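Local coordinates for protein ALDH21) (Physcomitrella patens subsp. patens, PDB 5MZ5) that oxidises succinic semialdehyde to succinate with NADP(+) as the coenzyme, as a member of the aldehyde dehydrogenase family, at residues Tyr40-Phe43 with Pro48-Gly51; Asp132-Val137 with Phe353-Tyr358; Asp302-Arg307 with Gly445-Asp450. All blocks are in the same frame, centred on the assembly; numbering follows the deposited sequence.

Contact 1 of 3, residues Tyr40-Phe43 with Pro48-Gly51; sequences YNIF and PVDG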
loop_
_atom_site.group_PDB
_atom_site.type_symbol
_atom_site.label_atom_id
_atom_site.label_comp_id
_atom_site.label_asym_id
_atom_site.label_seq_id
_atom_site.Cartn_x
_atom_site.Cartn_y
_atom_site.Cartn_z
ATOM N N TYR A 40 -33.638 6.118 31.155
ATOM C CA TYR A 40 -32.321 5.729 30.672
ATOM C C TYR A 40 -31.259 6.424 31.510
ATOM O O TYR A 40 -31.544 7.390 32.216
ATOM C CB TYR A 40 -32.151 6.136 29.190
ATOM C CG TYR A 40 -32.821 5.202 28.208
ATOM C CD1 TYR A 40 -34.199 5.249 27.995
ATOM C CD2 TYR A 40 -32.074 4.289 27.466
ATOM C CE1 TYR A 40 -34.821 4.387 27.094
ATOM C CE2 TYR A 40 -32.685 3.435 26.547
ATOM C CZ TYR A 40 -34.059 3.486 26.370
ATOM O OH TYR A 40 -34.679 2.653 25.479
ATOM N N ASN A 41 -30.034 5.928 31.419
ATOM C CA ASN A 41 -28.891 6.542 32.055
ATOM C C ASN A 41 -28.043 7.164 30.967
ATOM O O ASN A 41 -28.106 6.747 29.810
ATOM C CB ASN A 41 -28.039 5.492 32.776
ATOM C CG ASN A 41 -28.663 4.892 33.997
ATOM O OD1 ASN A 41 -28.779 3.674 34.106
ATOM N ND2 ASN A 41 -28.979 5.714 34.982
ATOM N N ILE A 42 -27.243 8.156 31.344
ATOM C CA ILE A 42 -26.269 8.776 30.460
ATOM C C ILE A 42 -24.916 8.259 30.916
ATOM O O ILE A 42 -24.820 7.692 32.013
ATOM C CB ILE A 42 -26.386 10.319 30.341
ATOM C CG1 ILE A 42 -26.202 11.028 31.700
ATOM C CG2 ILE A 42 -27.726 10.669 29.699
ATOM C CD1 ILE A 42 -26.019 12.572 31.649
ATOM N N PHE A 43 -23.891 8.394 30.074
ATOM C CA PHE A 43 -22.599 7.840 30.414
ATOM C C PHE A 43 -21.569 8.909 30.623
ATOM O O PHE A 43 -21.285 9.689 29.729
ATOM C CB PHE A 43 -22.184 6.764 29.383
ATOM C CG PHE A 43 -23.108 5.568 29.498
ATOM C CD1 PHE A 43 -22.842 4.547 30.407
ATOM C CD2 PHE A 43 -24.303 5.517 28.777
ATOM C CE1 PHE A 43 -23.735 3.479 30.567
ATOM C CE2 PHE A 43 -25.200 4.467 28.957
ATOM C CZ PHE A 43 -24.913 3.460 29.859
ATOM N N PRO A 48 -22.743 4.704 34.167
ATOM C CA PRO A 48 -24.129 5.172 34.035
ATOM C C PRO A 48 -24.486 6.157 35.151
ATOM O O PRO A 48 -24.175 5.908 36.313
ATOM C CB PRO A 48 -24.958 3.882 34.137
ATOM C CG PRO A 48 -24.128 2.948 34.922
ATOM C CD PRO A 48 -22.689 3.300 34.641
ATOM N N VAL A 49 -25.074 7.301 34.794
ATOM C CA VAL A 49 -25.491 8.301 35.775
ATOM C C VAL A 49 -26.909 8.786 35.466
ATOM O O VAL A 49 -27.348 8.720 34.310
ATOM C CB VAL A 49 -24.492 9.485 36.009
ATOM C CG1 VAL A 49 -23.123 9.004 36.490
ATOM C CG2 VAL A 49 -24.351 10.366 34.779
ATOM N N ASP A 50 -27.624 9.246 36.517
ATOM C CA ASP A 50 -28.950 9.861 36.448
ATOM C C ASP A 50 -29.096 10.872 37.593
ATOM O O ASP A 50 -28.840 12.053 37.384
ATOM C CB ASP A 50 -30.107 8.830 36.343
ATOM C CG ASP A 50 -30.282 7.906 37.531
ATOM O OD1 ASP A 50 -29.592 6.854 37.575
ATOM O OD2 ASP A 50 -31.113 8.228 38.414
ATOM N N GLY A 51 -29.398 10.380 38.795
ATOM C CA GLY A 51 -29.552 11.152 40.022
ATOM C C GLY A 51 -30.470 12.356 39.957
ATOM O O GLY A 51 -31.567 12.292 39.386
#
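Ile42 and Val49 face each other as an antiparallel hydrogen-bonded pair, linked by two short backbone bonds. Ile42 N gives its hydrogen to Val49 O at 3.0 Å with an angle of 166° at the hydrogen. The return bond, from Val49 N to Ile42 O, measures 2.8 Å. This ring of bonds defines a beta hairpin between strands 38-44 and 47-49, the second of which is an outermost strand of the four-stranded mixed sheet within the chain. Phe43 and Pro48 make the next, non-hydrogen-bonded pair. Pro48 has no N-H to offer, so the register puts the proline where no such bond is required; its CA approaches Ile42 O in a CA-H...O contact instead.

Two weak bonds extend the polar contact through Asn41. ND2 reaches Asp50 OD1 at 2.9 Å, but the angle of only 116° shows poor alignment, and the same nitrogen lies 3.5 Å from Val49 O. The amide plane of Asn41 and the carboxylate plane of Asp50 are turned against each other rather than coplanar.

Packing divides between the two sheet faces. Ile42 and Val49 share one, where strand 66-71 lies against Ile42 through Val70 and Pro71. Both touching branches, Ile42 CG1 (chi1 60°) and Val49 CG2, stand between their own backbone N and carbonyl carbon, and they meet at 3.7 Å. On the other face, Phe43 and Pro48 rest against His229 of helix 219-229. Pro48 CB serves two neighbours there, 3.7 Å from Asn41 CB and 3.8 Å from Phe43 CE1.

Contact 2 of 3, residues Asp132-Val137 with Phe353-Tyr358; sequences DARGEV and FEEDTY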
loop_
_atom_site.group_PDB
_atom_site.type_symbol
_atom_site.label_atom_id
_atom_site.label_comp_id
_atom_site.label_asym_id
_atom_site.label_seq_id
_atom_site.Cartn_x
_atom_site.Cartn_y
_atom_site.Cartn_z
ATOM N N ASP A 132 -36.415 -0.677 7.674
ATOM C CA ASP A 132 -35.244 0.208 7.544
ATOM C C ASP A 132 -34.413 0.229 8.820
ATOM O O ASP A 132 -33.186 0.246 8.736
ATOM C CB ASP A 132 -35.661 1.645 7.161
ATOM C CG ASP A 132 -36.342 1.772 5.809
ATOM O OD1 ASP A 132 -36.138 0.877 4.951
ATOM O OD2 ASP A 132 -37.039 2.791 5.588
ATOM N N ALA A 133 -35.086 0.226 10.006
ATOM C CA ALA A 133 -34.441 0.197 11.320
ATOM C C ALA A 133 -33.585 -1.069 11.473
ATOM O O ALA A 133 -32.467 -0.959 11.948
ATOM C CB ALA A 133 -35.482 0.277 12.421
ATOM N N ARG A 134 -34.092 -2.243 11.016
ATOM C CA ARG A 134 -33.377 -3.541 11.032
ATOM C C ARG A 134 -32.166 -3.481 10.116
ATOM O O ARG A 134 -31.097 -3.943 10.510
ATOM C CB ARG A 134 -34.298 -4.715 10.643
ATOM C CG ARG A 134 -35.328 -5.026 11.728
ATOM C CD ARG A 134 -36.066 -6.319 11.460
ATOM N NE ARG A 134 -37.219 -6.457 12.350
ATOM C CZ ARG A 134 -38.484 -6.491 11.942
ATOM N NH1 ARG A 134 -38.775 -6.442 10.647
ATOM N NH2 ARG A 134 -39.469 -6.586 12.824
ATOM N N GLY A 135 -32.335 -2.845 8.942
ATOM C CA GLY A 135 -31.262 -2.607 7.973
ATOM C C GLY A 135 -30.159 -1.753 8.585
ATOM O O GLY A 135 -28.974 -2.029 8.380
ATOM N N GLU A 136 -30.537 -0.748 9.401
ATOM C CA GLU A 136 -29.589 0.130 10.100
ATOM C C GLU A 136 -28.790 -0.606 11.198
ATOM O O GLU A 136 -27.614 -0.284 11.396
ATOM C CB GLU A 136 -30.270 1.392 10.641
ATOM C CG GLU A 136 -29.299 2.323 11.349
ATOM C CD GLU A 136 -29.779 3.687 11.798
ATOM O OE1 GLU A 136 -28.988 4.391 12.455
ATOM O OE2 GLU A 136 -30.944 4.044 11.528
ATOM N N VAL A 137 -29.432 -1.570 11.910
ATOM C CA VAL A 137 -28.765 -2.367 12.946
ATOM C C VAL A 137 -27.726 -3.323 12.277
ATOM O O VAL A 137 -26.592 -3.383 12.732
ATOM C CB VAL A 137 -29.742 -3.063 13.945
ATOM C CG1 VAL A 137 -28.980 -3.747 15.076
ATOM C CG2 VAL A 137 -30.735 -2.048 14.534
ATOM N N PHE A 353 -44.032 1.001 12.619
ATOM C CA PHE A 353 -43.965 -0.293 13.305
ATOM C C PHE A 353 -44.580 -1.437 12.487
ATOM O O PHE A 353 -44.354 -2.606 12.817
ATOM C CB PHE A 353 -44.565 -0.214 14.712
ATOM C CG PHE A 353 -43.745 0.632 15.655
ATOM C CD1 PHE A 353 -42.629 0.101 16.301
ATOM C CD2 PHE A 353 -44.083 1.966 15.896
ATOM C CE1 PHE A 353 -41.872 0.885 17.184
ATOM C CE2 PHE A 353 -43.323 2.752 16.776
ATOM C CZ PHE A 353 -42.230 2.199 17.420
ATOM N N GLU A 354 -45.334 -1.100 11.408
ATOM C CA GLU A 354 -45.914 -2.101 10.501
ATOM C C GLU A 354 -44.797 -2.631 9.617
ATOM O O GLU A 354 -43.958 -1.856 9.166
ATOM C CB GLU A 354 -47.033 -1.519 9.607
ATOM C CG GLU A 354 -48.252 -0.952 10.324
ATOM C CD GLU A 354 -49.210 -1.898 11.029
ATOM O OE1 GLU A 354 -49.005 -3.134 10.978
ATOM O OE2 GLU A 354 -50.179 -1.388 11.636
ATOM N N GLU A 355 -44.773 -3.954 9.406
ATOM C CA GLU A 355 -43.799 -4.646 8.591
ATOM C C GLU A 355 -43.832 -4.227 7.131
ATOM O O GLU A 355 -42.779 -4.206 6.501
ATOM C CB GLU A 355 -43.988 -6.163 8.708
ATOM C CG GLU A 355 -43.808 -6.716 10.120
ATOM C CD GLU A 355 -42.410 -6.601 10.703
ATOM O OE1 GLU A 355 -41.437 -6.659 9.922
ATOM O OE2 GLU A 355 -42.284 -6.467 11.942
ATOM N N ASP A 356 -45.017 -3.878 6.581
ATOM C CA ASP A 356 -45.132 -3.497 5.167
ATOM C C ASP A 356 -45.079 -1.960 4.911
ATOM O O ASP A 356 -45.206 -1.552 3.761
ATOM C CB ASP A 356 -46.380 -4.134 4.534
ATOM C CG ASP A 356 -47.701 -3.747 5.175
ATOM O OD1 ASP A 356 -47.680 -3.073 6.235
ATOM O OD2 ASP A 356 -48.754 -4.172 4.657
ATOM N N THR A 357 -44.837 -1.132 5.963
ATOM C CA THR A 357 -44.693 0.319 5.797
ATOM C C THR A 357 -43.364 0.615 5.101
ATOM O O THR A 357 -42.302 0.136 5.534
ATOM C CB THR A 357 -44.807 1.082 7.129
ATOM O OG1 THR A 357 -46.139 0.943 7.607
ATOM C CG2 THR A 357 -44.527 2.594 6.977
ATOM N N TYR A 358 -43.448 1.386 4.004
ATOM C CA TYR A 358 -42.280 1.813 3.250
ATOM C C TYR A 358 -41.863 3.198 3.721
ATOM O O TYR A 358 -40.678 3.457 3.858
ATOM C CB TYR A 358 -42.586 1.844 1.747
ATOM C CG TYR A 358 -41.343 2.037 0.908
ATOM C CD1 TYR A 358 -40.871 3.315 0.613
ATOM C CD2 TYR A 358 -40.593 0.942 0.468
ATOM C CE1 TYR A 358 -39.690 3.503 -0.103
ATOM C CE2 TYR A 358 -39.420 1.119 -0.269
ATOM C CZ TYR A 358 -38.977 2.403 -0.558
ATOM O OH TYR A 358 -37.818 2.590 -1.276
#
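The guanidinium of Arg134 and the carboxylate of Glu355 lie almost in one plane, 9° apart, and meet edge to edge. Arg134 presents its end: NH1 donates to Glu355 OE1 at 2.8 Å and NH2 to Glu355 OE2 at 3.0 Å. Both angles at the hydrogen are 174°, and each oxygen accepts the N-H through its syn lone pair, so this is a bidentate salt bridge that fixes the rotation of both groups. An extended Arg134 chain from CG to NE carries the charge away from the helix, whereas Glu355 bends at chi2 (-65°), so that the two side chains meet at about a right angle while their flat ends stay nearly coplanar.

The bridge joins helix 130-151 to the loop between helices 333-345 and 365-380. Glu355 is the second residue of a type I beta turn that runs from Glu354 to Thr357.

Further charges converge on the pair. Glu116 forms a salt bridge with Arg134 NE, while Lys131 forms one with Glu355 OE1, which should help stabilise the ionised forms. Beyond the turn the approach is looser, with Asp132 OD2 4.1 Å from Tyr358 O. The side chain of Tyr358 packs on Ile309 and Phe313 of helix 301-313.

Contact 3 of 3, residues Asp302-Arg307 with Gly445-Asp450; sequences DYTIQR and GIFTKD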
loop_
_atom_site.group_PDB
_atom_site.type_symbol
_atom_site.label_atom_id
_atom_site.label_comp_id
_atom_site.label_asym_id
_atom_site.label_seq_id
_atom_site.Cartn_x
_atom_site.Cartn_y
_atom_site.Cartn_z
ATOM N N ASP A 302 -37.574 -2.617 -14.880
ATOM C CA ASP A 302 -38.096 -3.005 -13.564
ATOM C C ASP A 302 -37.076 -2.766 -12.462
ATOM O O ASP A 302 -37.403 -2.117 -11.470
ATOM C CB ASP A 302 -38.531 -4.482 -13.570
ATOM C CG ASP A 302 -40.018 -4.671 -13.503
ATOM O OD1 ASP A 302 -40.684 -4.514 -14.550
ATOM O OD2 ASP A 302 -40.519 -5.009 -12.409
ATOM N N TYR A 303 -35.835 -3.272 -12.656
ATOM C CA TYR A 303 -34.757 -3.100 -11.699
ATOM C C TYR A 303 -34.343 -1.629 -11.580
ATOM O O TYR A 303 -34.100 -1.176 -10.469
ATOM C CB TYR A 303 -33.548 -3.993 -12.026
ATOM C CG TYR A 303 -32.521 -3.985 -10.918
ATOM C CD1 TYR A 303 -32.681 -4.784 -9.787
ATOM C CD2 TYR A 303 -31.428 -3.126 -10.960
ATOM C CE1 TYR A 303 -31.760 -4.749 -8.740
ATOM C CE2 TYR A 303 -30.485 -3.106 -9.934
ATOM C CZ TYR A 303 -30.662 -3.912 -8.819
ATOM O OH TYR A 303 -29.776 -3.875 -7.773
ATOM N N THR A 304 -34.284 -0.891 -12.710
ATOM C CA THR A 304 -33.942 0.545 -12.724
ATOM C C THR A 304 -34.938 1.349 -11.884
ATOM O O THR A 304 -34.501 2.096 -11.009
ATOM C CB THR A 304 -33.783 1.076 -14.157
ATOM O OG1 THR A 304 -32.841 0.251 -14.827
ATOM C CG2 THR A 304 -33.311 2.538 -14.200
ATOM N N ILE A 305 -36.260 1.132 -12.098
ATOM C CA ILE A 305 -37.351 1.802 -11.365
ATOM C C ILE A 305 -37.241 1.511 -9.866
ATOM O O ILE A 305 -37.290 2.446 -9.074
ATOM C CB ILE A 305 -38.768 1.479 -11.957
ATOM C CG1 ILE A 305 -38.942 2.006 -13.408
ATOM C CG2 ILE A 305 -39.939 1.949 -11.048
ATOM C CD1 ILE A 305 -38.748 3.566 -13.669
ATOM N N GLN A 306 -37.044 0.225 -9.488
ATOM C CA GLN A 306 -36.904 -0.182 -8.083
ATOM C C GLN A 306 -35.767 0.552 -7.391
ATOM O O GLN A 306 -35.932 0.976 -6.254
ATOM C CB GLN A 306 -36.683 -1.700 -7.964
ATOM C CG GLN A 306 -37.945 -2.542 -8.187
ATOM C CD GLN A 306 -37.672 -4.012 -8.468
ATOM O OE1 GLN A 306 -36.553 -4.531 -8.325
ATOM N NE2 GLN A 306 -38.717 -4.730 -8.870
ATOM N N ARG A 307 -34.613 0.715 -8.082
ATOM C CA ARG A 307 -33.448 1.403 -7.511
ATOM C C ARG A 307 -33.661 2.900 -7.435
ATOM O O ARG A 307 -33.207 3.529 -6.482
ATOM C CB ARG A 307 -32.155 1.031 -8.257
ATOM C CG ARG A 307 -31.854 -0.477 -8.210
ATOM C CD ARG A 307 -31.098 -0.899 -6.977
ATOM N NE ARG A 307 -31.955 -1.060 -5.808
ATOM C CZ ARG A 307 -31.545 -0.906 -4.551
ATOM N NH1 ARG A 307 -30.286 -0.558 -4.290
ATOM N NH2 ARG A 307 -32.391 -1.090 -3.544
ATOM N N GLY A 445 -25.522 9.411 -9.044
ATOM C CA GLY A 445 -25.855 8.125 -9.625
ATOM C C GLY A 445 -25.906 8.227 -11.136
ATOM O O GLY A 445 -26.201 9.294 -11.678
ATOM N N ILE A 446 -25.579 7.122 -11.825
ATOM C CA ILE A 446 -25.627 7.028 -13.286
ATOM C C ILE A 446 -26.006 5.606 -13.757
ATOM O O ILE A 446 -25.315 4.640 -13.424
ATOM C CB ILE A 446 -24.334 7.561 -14.006
ATOM C CG1 ILE A 446 -24.451 7.369 -15.546
ATOM C CG2 ILE A 446 -23.034 6.928 -13.445
ATOM C CD1 ILE A 446 -23.396 7.927 -16.381
ATOM N N PHE A 447 -27.068 5.496 -14.559
ATOM C CA PHE A 447 -27.461 4.226 -15.188
ATOM C C PHE A 447 -27.014 4.298 -16.640
ATOM O O PHE A 447 -27.484 5.161 -17.387
ATOM C CB PHE A 447 -28.973 3.951 -15.091
ATOM C CG PHE A 447 -29.411 3.449 -13.742
ATOM C CD1 PHE A 447 -29.721 4.342 -12.716
ATOM C CD2 PHE A 447 -29.527 2.083 -13.494
ATOM C CE1 PHE A 447 -30.142 3.878 -11.471
ATOM C CE2 PHE A 447 -29.942 1.618 -12.242
ATOM C CZ PHE A 447 -30.255 2.520 -11.243
ATOM N N THR A 448 -26.068 3.423 -17.022
ATOM C CA THR A 448 -25.507 3.401 -18.378
ATOM C C THR A 448 -24.928 2.040 -18.720
ATOM O O THR A 448 -24.399 1.354 -17.842
ATOM C CB THR A 448 -24.454 4.549 -18.583
ATOM O OG1 THR A 448 -23.966 4.523 -19.928
ATOM C CG2 THR A 448 -23.256 4.448 -17.637
ATOM N N LYS A 449 -24.999 1.678 -20.007
ATOM C CA LYS A 449 -24.403 0.461 -20.545
ATOM C C LYS A 449 -23.122 0.847 -21.307
ATOM O O LYS A 449 -22.399 -0.023 -21.801
ATOM C CB LYS A 449 -25.372 -0.232 -21.512
ATOM C CG LYS A 449 -26.574 -0.872 -20.865
ATOM C CD LYS A 449 -27.563 -1.277 -21.948
ATOM C CE LYS A 449 -28.788 -1.921 -21.367
ATOM N NZ LYS A 449 -29.773 -2.305 -22.419
ATOM N N ASP A 450 -22.874 2.157 -21.419
ATOM C CA ASP A 450 -21.765 2.750 -22.159
ATOM C C ASP A 450 -20.512 2.914 -21.302
ATOM O O ASP A 450 -20.509 3.659 -20.328
ATOM C CB ASP A 450 -22.229 4.084 -22.787
ATOM C CG ASP A 450 -21.317 4.671 -23.838
ATOM O OD1 ASP A 450 -20.171 5.014 -23.505
ATOM O OD2 ASP A 450 -21.790 4.897 -24.970
#
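Thr304 sets its methyl group over the ring of Phe447, a CH-pi contact in which CG2 lies 3.9 Å from the ring centroid and only 11° off the ring normal. The two side chains come from opposite directions. Rotation about CA-CB explains the fit: with chi1 at -54°, CG2 stands opposite the backbone N and takes the ring, while OG1, beside that N, is left to polar partners in its own chain neighbourhood, Asp300 O and Val298 N.

The Phe447 side chain points at the helix. Its far end is met in a different manner. Arg307 CB sits at the ring edge, near the plane, 3.8 Å from Phe447 CZ. Thus one aromatic group is touched over a face by the first residue and at its rim by another one helical turn later. Arg307 then leads away from the ring, bent at chi2 and again at chi3, and its NH1 forms a salt bridge with Asp470.

Just after the strand, the chain turns sharply. Thr448 OG1 accepts from Asp450 N at 3.0 Å, an ST turn, and Asp450 is itself the N-cap of helix 451-460, with OD1 bonded to Lys453 N.

The contact therefore packs helix 301-313 against strand 443-447, which runs parallel between strands 290-294 and 465-468 of a mixed sheet. On another side of the helix, Ile305 packs on helix 333-345. Arg510 of a neighbouring subunit lies against Tyr303 and Arg307.

Contacts 2 and 3 are near neighbours, their centres 24 Å apart and nearest atoms about 6 Å apart. Their segments alternate along the chain, and both approach the succinate site: the side chain of Tyr358 in contact 2 is about 4 Å from that of Tyr314, which binds succinate in another structure of this protein, and that of Arg307 in contact 3 about 7 Å from the Tyr314 side chain. Contact 1 lies remote, its centre 29 Å from that of contact 2 and 48 Å from that of contact 3. Nearer the coenzyme side, its Ile42 is about 10 Å, side chain to side chain, from NADP(+)-binding Lys212 and Ser215; neither ligand is bound to this chain.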